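Side-chain contacts in Exo-poly-alpha-D-galacturonosidase (Thermotoga maritima, PDB 3JUR), which probably hydrolyses polygalacturonate, the backbone of pectin, as an exo-acting glycosidase of family 28 that works at high temperature: residues L326-N331 and G336-I341; N359-N364 and L418-Q423. One frame throughout, in Å; residues are numbered along the deposited sequence.

Contact 1 of 2, residues L326-N331 and G336-I341; sequences LRLKTN and GYMENI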
loop_
_atom_site.group_PDB
_atom_site.type_symbol
_atom_site.label_atom_id
_atom_site.label_comp_id
_atom_site.label_asym_id
_atom_site.label_seq_id
_atom_site.Cartn_x
_atom_site.Cartn_y
_atom_site.Cartn_z
ATOM N N LEU D 326 18.458 12.602 9.216
ATOM C CA LEU D 326 18.874 13.845 8.577
ATOM C C LEU D 326 18.222 15.001 9.332
ATOM O O LEU D 326 17.003 15.019 9.530
ATOM C CB LEU D 326 18.457 13.880 7.097
ATOM C CG LEU D 326 18.701 15.178 6.299
ATOM C CD1 LEU D 326 20.205 15.523 6.166
ATOM C CD2 LEU D 326 18.060 15.126 4.921
ATOM N N ARG D 327 19.041 15.966 9.732
ATOM C CA ARG D 327 18.595 17.078 10.556
ATOM C C ARG D 327 19.206 18.393 10.068
ATOM O O ARG D 327 20.422 18.521 10.018
ATOM C CB ARG D 327 19.009 16.798 12.001
ATOM C CG ARG D 327 18.428 17.736 13.045
ATOM C CD ARG D 327 19.046 17.427 14.401
ATOM N NE ARG D 327 18.261 18.010 15.486
ATOM C CZ ARG D 327 18.683 18.104 16.742
ATOM N NH1 ARG D 327 19.886 17.650 17.081
ATOM N NH2 ARG D 327 17.900 18.655 17.659
ATOM N N LEU D 328 18.358 19.353 9.693
ATOM C CA LEU D 328 18.794 20.727 9.418
ATOM C C LEU D 328 18.216 21.681 10.476
ATOM O O LEU D 328 17.001 21.705 10.705
ATOM C CB LEU D 328 18.414 21.167 7.994
ATOM C CG LEU D 328 19.227 20.629 6.799
ATOM C CD1 LEU D 328 19.067 19.125 6.597
ATOM C CD2 LEU D 328 18.861 21.353 5.518
ATOM N N LYS D 329 19.102 22.433 11.136
ATOM C CA LYS D 329 18.729 23.347 12.224
ATOM C C LYS D 329 19.235 24.755 11.946
ATOM O O LYS D 329 20.407 24.944 11.613
ATOM C CB LYS D 329 19.369 22.934 13.557
ATOM C CG LYS D 329 19.430 21.467 13.859
ATOM C CD LYS D 329 20.024 21.226 15.242
ATOM C CE LYS D 329 21.546 21.123 15.198
ATOM N NZ LYS D 329 22.090 20.598 16.488
ATOM N N THR D 330 18.362 25.741 12.131
ATOM C CA THR D 330 18.721 27.151 12.011
ATOM C C THR D 330 17.617 28.003 12.643
ATOM O O THR D 330 16.598 27.469 13.087
ATOM C CB THR D 330 18.941 27.565 10.538
ATOM O OG1 THR D 330 19.418 28.917 10.475
ATOM C CG2 THR D 330 17.636 27.427 9.730
ATOM N N ASN D 331 17.831 29.315 12.694
ATOM C CA ASN D 331 16.803 30.266 13.116
ATOM C C ASN D 331 17.086 31.654 12.538
ATOM O O ASN D 331 18.089 31.839 11.844
ATOM C CB ASN D 331 16.671 30.310 14.645
ATOM C CG ASN D 331 17.964 30.726 15.343
ATOM O OD1 ASN D 331 18.711 31.573 14.850
ATOM N ND2 ASN D 331 18.219 30.139 16.503
ATOM N N GLY D 336 22.716 33.399 6.809
ATOM C CA GLY D 336 23.399 32.359 6.045
ATOM C C GLY D 336 22.449 31.499 5.237
ATOM O O GLY D 336 21.321 31.914 4.929
ATOM N N TYR D 337 22.907 30.296 4.893
ATOM C CA TYR D 337 22.131 29.372 4.068
ATOM C C TYR D 337 22.486 27.911 4.345
ATOM O O TYR D 337 23.559 27.606 4.869
ATOM C CB TYR D 337 22.307 29.689 2.570
ATOM C CG TYR D 337 23.746 29.657 2.094
ATOM C CD1 TYR D 337 24.345 28.453 1.706
ATOM C CD2 TYR D 337 24.510 30.826 2.038
ATOM C CE1 TYR D 337 25.666 28.412 1.274
ATOM C CE2 TYR D 337 25.843 30.794 1.608
ATOM C CZ TYR D 337 26.408 29.576 1.225
ATOM O OH TYR D 337 27.715 29.518 0.799
ATOM N N MET D 338 21.554 27.023 4.013
ATOM C CA MET D 338 21.810 25.596 3.869
ATOM C C MET D 338 21.160 25.212 2.556
ATOM O O MET D 338 19.958 25.430 2.366
ATOM C CB MET D 338 21.210 24.788 5.035
ATOM C CG MET D 338 21.778 25.169 6.400
ATOM S SD MET D 338 21.098 24.227 7.776
ATOM C CE MET D 338 19.482 24.972 7.923
ATOM N N GLU D 339 21.956 24.689 1.627
ATOM C CA GLU D 339 21.453 24.374 0.288
ATOM C C GLU D 339 22.307 23.350 -0.447
ATOM O O GLU D 339 23.501 23.225 -0.174
ATOM C CB GLU D 339 21.300 25.643 -0.565
ATOM C CG GLU D 339 22.584 26.381 -0.869
ATOM C CD GLU D 339 22.358 27.577 -1.783
ATOM O OE1 GLU D 339 21.254 28.164 -1.745
ATOM O OE2 GLU D 339 23.290 27.935 -2.536
ATOM N N ASN D 340 21.686 22.641 -1.388
ATOM C CA ASN D 340 22.341 21.566 -2.120
ATOM C C ASN D 340 22.896 20.514 -1.166
ATOM O O ASN D 340 24.109 20.248 -1.136
ATOM C CB ASN D 340 23.431 22.111 -3.059
ATOM C CG ASN D 340 22.935 22.317 -4.477
ATOM O OD1 ASN D 340 21.759 22.107 -4.779
ATOM N ND2 ASN D 340 23.845 22.707 -5.366
ATOM N N ILE D 341 21.998 19.956 -0.356
ATOM C CA ILE D 341 22.331 18.891 0.576
ATOM C C ILE D 341 21.727 17.609 0.005
ATOM O O ILE D 341 20.520 17.554 -0.281
ATOM C CB ILE D 341 21.771 19.168 2.016
ATOM C CG1 ILE D 341 22.060 20.609 2.467
ATOM C CG2 ILE D 341 22.326 18.139 3.034
ATOM C CD1 ILE D 341 23.559 20.982 2.591
#

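Contact 2 of 2, residues N359-N364 and L418-Q423; sequences NLRYDN and LLEFGQ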
loop_
_atom_site.group_PDB
_atom_site.type_symbol
_atom_site.label_atom_id
_atom_site.label_comp_id
_atom_site.label_asym_id
_atom_site.label_seq_id
_atom_site.Cartn_x
_atom_site.Cartn_y
_atom_site.Cartn_z
ATOM N N ASN D 359 14.213 22.366 10.635
ATOM C CA ASN D 359 13.680 23.272 11.652
ATOM C C ASN D 359 14.294 24.668 11.553
ATOM O O ASN D 359 15.524 24.827 11.688
ATOM C CB ASN D 359 13.919 22.679 13.048
ATOM C CG ASN D 359 13.282 23.502 14.157
ATOM O OD1 ASN D 359 12.439 24.372 13.908
ATOM N ND2 ASN D 359 13.686 23.230 15.395
ATOM N N LEU D 360 13.448 25.670 11.306
ATOM C CA LEU D 360 13.925 27.052 11.231
ATOM C C LEU D 360 13.588 27.843 12.493
ATOM O O LEU D 360 13.662 29.073 12.495
ATOM C CB LEU D 360 13.407 27.767 9.976
ATOM C CG LEU D 360 14.181 27.592 8.669
ATOM C CD1 LEU D 360 14.139 26.151 8.151
ATOM C CD2 LEU D 360 13.652 28.569 7.618
ATOM N N ARG D 361 13.241 27.124 13.561
ATOM C CA ARG D 361 12.902 27.729 14.852
ATOM C C ARG D 361 13.797 27.211 15.979
ATOM O O ARG D 361 13.356 27.102 17.122
ATOM C CB ARG D 361 11.443 27.454 15.211
ATOM C CG ARG D 361 10.438 28.094 14.288
ATOM C CD ARG D 361 9.142 27.329 14.345
ATOM N NE ARG D 361 8.458 27.354 13.056
ATOM C CZ ARG D 361 7.295 26.761 12.807
ATOM N NH1 ARG D 361 6.670 26.080 13.764
ATOM N NH2 ARG D 361 6.753 26.853 11.596
ATOM N N TYR D 362 15.044 26.898 15.649
ATOM C CA TYR D 362 16.001 26.355 16.606
ATOM C C TYR D 362 16.170 27.225 17.858
ATOM O O TYR D 362 16.385 28.436 17.750
ATOM C CB TYR D 362 17.353 26.155 15.929
ATOM C CG TYR D 362 18.346 25.452 16.806
ATOM C CD1 TYR D 362 18.255 24.076 17.024
ATOM C CD2 TYR D 362 19.371 26.157 17.435
ATOM C CE1 TYR D 362 19.154 23.421 17.839
ATOM C CE2 TYR D 362 20.286 25.504 18.249
ATOM C CZ TYR D 362 20.171 24.136 18.439
ATOM O OH TYR D 362 21.067 23.477 19.239
ATOM N N ASP D 363 16.080 26.586 19.027
ATOM C CA ASP D 363 16.133 27.246 20.359
ATOM C C ASP D 363 15.038 28.301 20.591
ATOM O O ASP D 363 15.106 29.063 21.558
ATOM C CB ASP D 363 17.518 27.864 20.652
ATOM C CG ASP D 363 18.559 26.835 21.101
ATOM O OD1 ASP D 363 18.229 25.643 21.254
ATOM O OD2 ASP D 363 19.727 27.229 21.305
ATOM N N ASN D 364 14.034 28.330 19.716
ATOM C CA ASN D 364 12.948 29.327 19.767
ATOM C C ASN D 364 13.456 30.771 19.837
ATOM O O ASN D 364 12.895 31.605 20.544
ATOM C CB ASN D 364 11.970 29.034 20.914
ATOM C CG ASN D 364 11.219 27.733 20.714
ATOM O OD1 ASN D 364 10.094 27.721 20.206
ATOM N ND2 ASN D 364 11.846 26.624 21.092
ATOM N N LEU D 418 4.666 16.342 8.870
ATOM C CA LEU D 418 4.305 17.611 9.477
ATOM C C LEU D 418 5.010 18.665 8.646
ATOM O O LEU D 418 6.244 18.675 8.562
ATOM C CB LEU D 418 4.712 17.681 10.957
ATOM C CG LEU D 418 4.339 18.967 11.715
ATOM C CD1 LEU D 418 4.233 18.733 13.211
ATOM C CD2 LEU D 418 5.362 20.063 11.448
ATOM N N LEU D 419 4.221 19.517 8.001
ATOM C CA LEU D 419 4.751 20.595 7.176
ATOM C C LEU D 419 4.136 21.916 7.604
ATOM O O LEU D 419 2.918 22.033 7.695
ATOM C CB LEU D 419 4.464 20.353 5.687
ATOM C CG LEU D 419 5.021 21.411 4.714
ATOM C CD1 LEU D 419 6.548 21.291 4.569
ATOM C CD2 LEU D 419 4.341 21.333 3.344
ATOM N N GLU D 420 4.985 22.903 7.874
ATOM C CA GLU D 420 4.513 24.262 8.096
ATOM C C GLU D 420 5.464 25.249 7.439
ATOM O O GLU D 420 6.666 25.279 7.752
ATOM C CB GLU D 420 4.336 24.572 9.590
ATOM C CG GLU D 420 3.419 25.788 9.826
ATOM C CD GLU D 420 3.225 26.162 11.293
ATOM O OE1 GLU D 420 4.222 26.232 12.052
ATOM O OE2 GLU D 420 2.068 26.414 11.680
ATOM N N PHE D 421 4.917 26.055 6.535
ATOM C CA PHE D 421 5.696 27.041 5.773
ATOM C C PHE D 421 6.835 26.372 4.993
ATOM O O PHE D 421 8.022 26.680 5.169
ATOM C CB PHE D 421 6.214 28.158 6.684
ATOM C CG PHE D 421 5.134 28.841 7.497
ATOM C CD1 PHE D 421 4.019 29.403 6.879
ATOM C CD2 PHE D 421 5.252 28.943 8.878
ATOM C CE1 PHE D 421 3.023 30.046 7.624
ATOM C CE2 PHE D 421 4.257 29.586 9.637
ATOM C CZ PHE D 421 3.145 30.136 9.006
ATOM N N GLY D 422 6.454 25.446 4.123
ATOM C CA GLY D 422 7.414 24.708 3.330
ATOM C C GLY D 422 6.833 24.256 2.009
ATOM O O GLY D 422 5.619 24.316 1.788
ATOM N N GLN D 423 7.721 23.799 1.140
ATOM C CA GLN D 423 7.381 23.293 -0.177
ATOM C C GLN D 423 7.999 21.895 -0.251
ATOM O O GLN D 423 9.218 21.754 -0.244
ATOM C CB GLN D 423 7.965 24.233 -1.239
ATOM C CG GLN D 423 7.610 23.913 -2.694
ATOM C CD GLN D 423 8.478 24.687 -3.682
ATOM O OE1 GLN D 423 9.684 24.848 -3.472
ATOM N NE2 GLN D 423 7.865 25.171 -4.763
#

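Contact 1 of 2, residues L326-N331 and G336-I341
Leu328 and Met338 face each other across the interior of the chain, on strands 327-329 and 337-341, whose axes come no nearer than 9.3 Å. That separation is too wide for strand pairing. The N-to-C directions lie 148° apart, so the chain reverses between the two strands, yet only side chains fill the interval; the nearest CA atoms, those of Leu328 and Met338, are still 8.0 Å apart.

Met338 does most of the bridging. Its CG stands anti to the carbonyl carbon and the chain runs straight on to SD, before a bend at chi3 (-75°) turns the terminal methyl toward strand 327-329. Met338 CE ends 3.6 Å from Thr330 CG2 and 4.0 Å from Leu328 CB, and it also lies 3.8 Å from Lys329 O. The sulfur passes alongside Leu328, with Met338 SD 4.1 Å from Leu328 CB. Leu328 runs in the opposite direction past Met338, bringing Leu328 CD2 to 4.2 Å from Met338 CB; the same methyl makes a looser contact with Ile341 CG1 at 4.5 Å. All these side chains are buried, and Ile301 touches both Leu328 and Met338, while Val376 and Val373 extend the apolar layer on the following turn.

Lys329 and Arg327 project from the other side of their strand. Lys329 CD lies over the centre of the Arg327 guanidinium, and Lys329 NZ and Arg327 NH1 bridge different oxygens of Asp261, OD2 and OD1, which holds the two chains side by side. This Arg-Leu-Lys run is consistent with the active-site face of the family. Parallel neighbours 299-301 and 357-359 flanking strand 327-329, and an apolar interior closed by another sheet, are those of a parallel beta-helix, right-handed in glycosyl hydrolase family 28.

Contact 2 of 2, residues N359-N364 and L418-Q423
Arg361 reaches from the loop after strand 357-359 to Glu420 and Phe421, at the corner between strands 415-419 and 422-426. One carboxylate oxygen accepts both N-H groups: Glu420 OE1 lies 2.6 Å from Arg361 NH2 and, in a weak bond, 3.0 Å from Arg361 NH1. Both donors of this salt bridge converge on OE1, and the N-H...O angle of 142° at NH2, smaller still at NH1, shows that neither bond is straight. NH2 meets OE1 on its anti side, somewhat out of the carboxylate plane. The guanidinium and carboxylate planes are 47° apart, which excludes a flat pairing. Glu420 has CG anti to its backbone N (chi1 -161°), and the chain, extended beyond CG, carries OE1 out to the guanidinium; Arg361 bends at chi3, and the two side chains cross at about a right angle.

The strands flanking this corner belong to different faces of the parallel beta-helix, and at the turn Phe421 and Gly422 both face Gly443 in a G1 beta bulge. Phe421 CD2 lies 3.7 Å from Arg361 NH2, which sits at the ring edge near its plane, so this is not a cation-pi stack. Glu420 CG lies over one face of that ring, offset toward its rim. NH2 has a second acceptor in Gly394 O. At the root of the loop, Asn359 OD1 receives the backbone N of Arg361 at 2.9 Å, forming an Asx turn with the donor well above the carbonyl plane.

Overall arrangement
Following the chain from the N terminus, contact 1 closes first, with four residues between its segments: the chain leaves strand 327-329, rounds a short loop and enters strand 337-349 on another face of the beta-helix. Contact 2 opens later, at the end of strand 357-359, and closes 54 residues on, after the chain has passed through strand 388-393. The two loops are therefore in series, neither nested nor crossed. The centres of contact 1 and contact 2 are about 11 Å apart. Strand pairing joins them through Leu328 O and Asn359 N, while Asn331 ND2 reaches Tyr362 O. Contact 1 spans the interior between faces; contact 2 runs along the surface, reaching over the intervening strand 388-393 to the turn after it.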